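Local structure of SusD family protein (Bacteroides uniformis, 7KV1) at residues 78-83 with 488-493; 450-455 with 480-485. The protein probably binds beta-glucans at the bacterial cell surface, as a SusD-like glycan-binding protein built on tetratricopeptide-type helical repeats. One frame throughout, in Å; residues are numbered along the deposited sequence.

Overall arrangement
Both contacts lie on the same side of the chain's centre, interaction 1 about 17 Å and interaction 2 about 21 Å from it, and their own centres are 16 Å apart. In sequence interaction 2 is nested inside the long loop that interaction 1 closes. Residues 480-485 run almost directly into 488-493, and the two contacts touch there: Thr489 OG1 lies 2.7 Å from Ala483 O, a probable hydrogen bond, and Ala490 CB packs 3.6 Å from Ser484 O. Arg468 also joins them, bridging to Asp80 in one and bonding Ser484 O and Asn485 OD1 in the other. None of their residues belongs to the cobalt hexammine site.

Interaction 1. Residues 78-83 with 488-493; sequences MGDNFW and TTALVP
Leu491, the first residue to leave helical geometry after helix 487-490, reaches from the helix end to the loop 78-83, which follows helix 71-76. Its CG stands anti to its own carbonyl carbon (chi1 -59°), and from there the two methyls fork over the backbone of the loop. CB makes no close approach to the loop; CG is the first atom to come near, 4.1 Å from Met78 O. With chi2 at 177° extending the chain, CD1 ends against that carbonyl oxygen, 3.5 Å from Met78 O. CD2 takes the other branch and settles on the next peptide, 3.5 Å from Gly79 C, with Asp80 CB 3.9 Å from the same CD2. The leucine thus rests mostly on main chain; Leu472 of helix 468-474 and Tyr101 also touch its side chain.

Beside it the contact turns polar. Asp80 carries CG in the crowded position between its N and carbonyl carbon (chi1 59°), and OD2 passes Ala490 CB at 4.1 Å. A water closes the gap, donating to Asp80 OD2 at 2.5 Å and to Ala490 O at 2.8 Å, the latter a carbonyl in the last turn of the helix. The stronger partner of OD2 is Arg468, in a salt bridge, while Tyr101 OH hydrogen-bonds Met78 O. An alanine in place of Leu491 would remove CG and both methyls, and would probably loosen the packing on the Met78 and Gly79 backbone.

No direct hydrogen bond crosses between the segments; the leucine methyls, the Ala490 methyl beside Asp80 and one bridging water make the contact. Arg468 and Arg499, from the SusD-family region, also hold the loop. With a guanidinium beside it in this buried setting, the Asp80 carboxylate is likely to stay ionised.

Interaction 2. Residues 450-455 with 480-485; sequences TVDDVL and GASASN
Three donors converge on Asp452 OD1, the centre of this contact between the first turn of helix 451-461 and the loop 480-485. Ser482 N gives a nearly straight bond of 2.8 Å to Asp452 OD1, and the Ser482 hydroxyl OG adds one of 2.9 Å to the same oxygen. Asn485 ND2 also donates to Asp452 OD1, at 178° and with the acceptor in its amide plane. All three meet the oxygen from above the carboxylate plane.

Asp452 CG lies anti to the backbone N (chi1 -163°), which swings the carboxylate out to the loop. Further along the helix, Leu455 crosses Asn485 obliquely, its CB 3.8 Å from Asn485 ND2, while Leu455 CD1 meets Ala481 CB at 3.8 Å. A water ties Asp452 N to Gly480 O.

Farther out, Thr456 OG1 takes a second bond from Asn485 ND2 and Arg468 holds Asn485 OD1, fixing the amide flip. Asn485 N closes the loop's turn on Ser482 O. The helix itself starts in a capping box: Thr450 OG1 accepts from Asp453 N, and Asp453 OD2 from Thr450 N. That capped first turn is pinned through one aspartate oxygen to the loop linking helices 468-474 and 487-490 in the SusD-family region.

Interaction 1. Residues 78-83 with 488-493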
# COMPACT_ATOMS: atom_id res chain seq x y z
N MET A 78 0.53 -11.92 -2.97
CA MET A 78 -0.17 -12.49 -4.15
C MET A 78 0.62 -12.14 -5.41
O MET A 78 0.27 -12.68 -6.48
CB MET A 78 -1.62 -12.01 -4.19
CG MET A 78 -2.40 -12.60 -3.04
SD MET A 78 -4.12 -12.11 -2.98
CE MET A 78 -3.99 -10.46 -2.27
N GLY A 79 1.73 -11.41 -5.25
CA GLY A 79 2.60 -10.95 -6.34
C GLY A 79 3.78 -11.87 -6.56
O GLY A 79 3.67 -13.02 -6.19
N ASP A 80 4.87 -11.35 -7.09
CA ASP A 80 6.04 -12.15 -7.54
C ASP A 80 7.34 -11.67 -6.93
O ASP A 80 8.35 -12.17 -7.39
CB ASP A 80 6.13 -12.20 -9.07
CG ASP A 80 6.25 -10.84 -9.73
OD1 ASP A 80 6.07 -9.76 -9.01
OD2 ASP A 80 6.52 -10.86 -10.96
N ASN A 81 7.33 -10.81 -5.90
CA ASN A 81 8.60 -10.27 -5.33
C ASN A 81 9.15 -11.19 -4.22
O ASN A 81 10.41 -11.24 -4.03
CB ASN A 81 8.44 -8.87 -4.76
CG ASN A 81 8.41 -7.78 -5.80
OD1 ASN A 81 9.03 -7.92 -6.87
ND2 ASN A 81 7.68 -6.71 -5.50
N PHE A 82 8.27 -11.85 -3.47
CA PHE A 82 8.63 -12.52 -2.19
C PHE A 82 8.08 -13.94 -2.17
O PHE A 82 7.13 -14.25 -2.88
CB PHE A 82 8.02 -11.77 -1.00
CG PHE A 82 8.62 -10.40 -0.81
CD1 PHE A 82 9.80 -10.26 -0.07
CD2 PHE A 82 8.08 -9.30 -1.46
CE1 PHE A 82 10.39 -9.01 0.05
CE2 PHE A 82 8.66 -8.05 -1.29
CZ PHE A 82 9.83 -7.91 -0.56
N TRP A 83 8.60 -14.74 -1.26
CA TRP A 83 7.92 -15.95 -0.77
C TRP A 83 7.22 -15.55 0.54
O TRP A 83 7.57 -14.51 1.12
CB TRP A 83 8.92 -17.09 -0.57
CG TRP A 83 9.78 -17.42 -1.74
CD1 TRP A 83 11.14 -17.39 -1.76
CD2 TRP A 83 9.36 -17.89 -3.04
NE1 TRP A 83 11.59 -17.82 -2.97
CE2 TRP A 83 10.54 -18.10 -3.80
CE3 TRP A 83 8.12 -18.10 -3.66
CZ2 TRP A 83 10.52 -18.52 -5.13
CZ3 TRP A 83 8.09 -18.53 -4.97
CH2 TRP A 83 9.28 -18.75 -5.69
N THR A 488 -1.79 -12.42 -15.40
CA THR A 488 -2.07 -13.77 -15.98
C THR A 488 -0.80 -14.47 -16.45
O THR A 488 -0.82 -15.71 -16.52
CB THR A 488 -3.09 -13.72 -17.13
OG1 THR A 488 -2.68 -12.76 -18.11
CG2 THR A 488 -4.47 -13.39 -16.63
N THR A 489 0.24 -13.73 -16.83
CA THR A 489 1.49 -14.30 -17.38
C THR A 489 2.64 -14.18 -16.38
O THR A 489 3.58 -14.93 -16.53
CB THR A 489 1.83 -13.67 -18.73
OG1 THR A 489 1.56 -12.27 -18.63
CG2 THR A 489 1.05 -14.31 -19.87
N ALA A 490 2.58 -13.28 -15.40
CA ALA A 490 3.69 -13.12 -14.43
C ALA A 490 3.46 -14.02 -13.22
O ALA A 490 4.44 -14.36 -12.55
CB ALA A 490 3.82 -11.67 -14.00
N LEU A 491 2.20 -14.22 -12.83
CA LEU A 491 1.85 -14.94 -11.58
C LEU A 491 1.54 -16.38 -11.95
O LEU A 491 0.36 -16.79 -12.01
CB LEU A 491 0.70 -14.21 -10.87
CG LEU A 491 1.01 -12.76 -10.51
CD1 LEU A 491 -0.21 -12.10 -9.87
CD2 LEU A 491 2.24 -12.62 -9.60
N VAL A 492 2.60 -17.11 -12.20
CA VAL A 492 2.54 -18.51 -12.72
C VAL A 492 3.38 -19.39 -11.80
O VAL A 492 4.11 -18.89 -10.96
CB VAL A 492 3.04 -18.58 -14.18
CG1 VAL A 492 2.11 -17.87 -15.15
CG2 VAL A 492 4.47 -18.07 -14.35
N PRO A 493 3.29 -20.74 -11.94
CA PRO A 493 4.10 -21.65 -11.12
C PRO A 493 5.61 -21.37 -11.25
O PRO A 493 6.05 -20.98 -12.30
CB PRO A 493 3.69 -23.05 -11.64
CG PRO A 493 2.28 -22.84 -12.16
CD PRO A 493 2.32 -21.46 -12.79
O HOH W 1 6.84 -12.84 -12.50

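Interaction 2. Residues 450-455 with 480-485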
# COMPACT_ATOMS: atom_id res chain seq x y z
N THR A 450 7.74 4.01 -23.13
CA THR A 450 6.47 3.32 -23.41
C THR A 450 5.77 2.98 -22.08
O THR A 450 6.41 3.02 -21.01
CB THR A 450 6.68 2.01 -24.17
OG1 THR A 450 7.30 1.14 -23.23
CG2 THR A 450 7.50 2.16 -25.44
N VAL A 451 4.49 2.65 -22.14
CA VAL A 451 3.74 2.30 -20.90
C VAL A 451 4.40 1.08 -20.24
O VAL A 451 4.51 1.09 -18.99
CB VAL A 451 2.25 2.09 -21.16
CG1 VAL A 451 1.53 1.75 -19.87
CG2 VAL A 451 1.66 3.35 -21.75
N ASP A 452 4.91 0.11 -21.01
CA ASP A 452 5.59 -1.07 -20.44
C ASP A 452 6.85 -0.66 -19.66
O ASP A 452 7.08 -1.22 -18.57
CB ASP A 452 5.96 -2.14 -21.46
CG ASP A 452 6.26 -3.46 -20.73
OD1 ASP A 452 5.40 -3.96 -19.95
OD2 ASP A 452 7.37 -3.92 -20.87
N ASP A 453 7.61 0.32 -20.16
CA ASP A 453 8.79 0.85 -19.42
C ASP A 453 8.33 1.37 -18.05
O ASP A 453 9.08 1.17 -17.08
CB ASP A 453 9.48 1.98 -20.19
CG ASP A 453 10.11 1.56 -21.51
OD1 ASP A 453 10.63 0.42 -21.56
OD2 ASP A 453 10.09 2.40 -22.50
N VAL A 454 7.22 2.11 -17.99
CA VAL A 454 6.72 2.67 -16.70
C VAL A 454 6.38 1.50 -15.77
O VAL A 454 6.81 1.51 -14.62
CB VAL A 454 5.53 3.62 -16.89
CG1 VAL A 454 5.09 4.23 -15.56
CG2 VAL A 454 5.85 4.70 -17.91
N LEU A 455 5.65 0.49 -16.24
CA LEU A 455 5.31 -0.67 -15.37
C LEU A 455 6.60 -1.34 -14.88
O LEU A 455 6.66 -1.78 -13.68
CB LEU A 455 4.40 -1.63 -16.15
CG LEU A 455 3.09 -1.04 -16.64
CD1 LEU A 455 2.32 -2.09 -17.37
CD2 LEU A 455 2.26 -0.45 -15.48
N GLY A 480 -0.49 -1.88 -23.89
CA GLY A 480 0.95 -2.13 -24.18
C GLY A 480 1.72 -2.79 -23.04
O GLY A 480 2.96 -2.69 -23.06
N ALA A 481 1.07 -3.47 -22.09
CA ALA A 481 1.77 -4.19 -21.00
C ALA A 481 2.41 -5.45 -21.58
O ALA A 481 1.70 -6.20 -22.23
CB ALA A 481 0.84 -4.53 -19.86
N SER A 482 3.67 -5.73 -21.28
CA SER A 482 4.35 -6.99 -21.67
C SER A 482 3.94 -8.11 -20.70
O SER A 482 3.40 -7.82 -19.58
CB SER A 482 5.83 -6.83 -21.64
OG SER A 482 6.23 -6.71 -20.28
N ALA A 483 4.29 -9.34 -21.06
CA ALA A 483 3.89 -10.55 -20.32
C ALA A 483 4.43 -10.47 -18.88
O ALA A 483 3.70 -10.84 -17.95
CB ALA A 483 4.34 -11.78 -21.07
N SER A 484 5.65 -9.96 -18.69
CA SER A 484 6.32 -9.91 -17.37
C SER A 484 5.60 -8.89 -16.46
O SER A 484 5.83 -8.94 -15.25
CB SER A 484 7.79 -9.61 -17.55
OG SER A 484 7.98 -8.26 -17.96
N ASN A 485 4.70 -8.05 -17.00
CA ASN A 485 4.06 -6.94 -16.25
C ASN A 485 2.55 -7.18 -16.16
O ASN A 485 1.85 -6.26 -15.68
CB ASN A 485 4.47 -5.61 -16.87
CG ASN A 485 5.87 -5.21 -16.46
OD1 ASN A 485 6.30 -5.49 -15.33
ND2 ASN A 485 6.59 -4.55 -17.34
O HOH W 2 4.24 -0.60 -23.93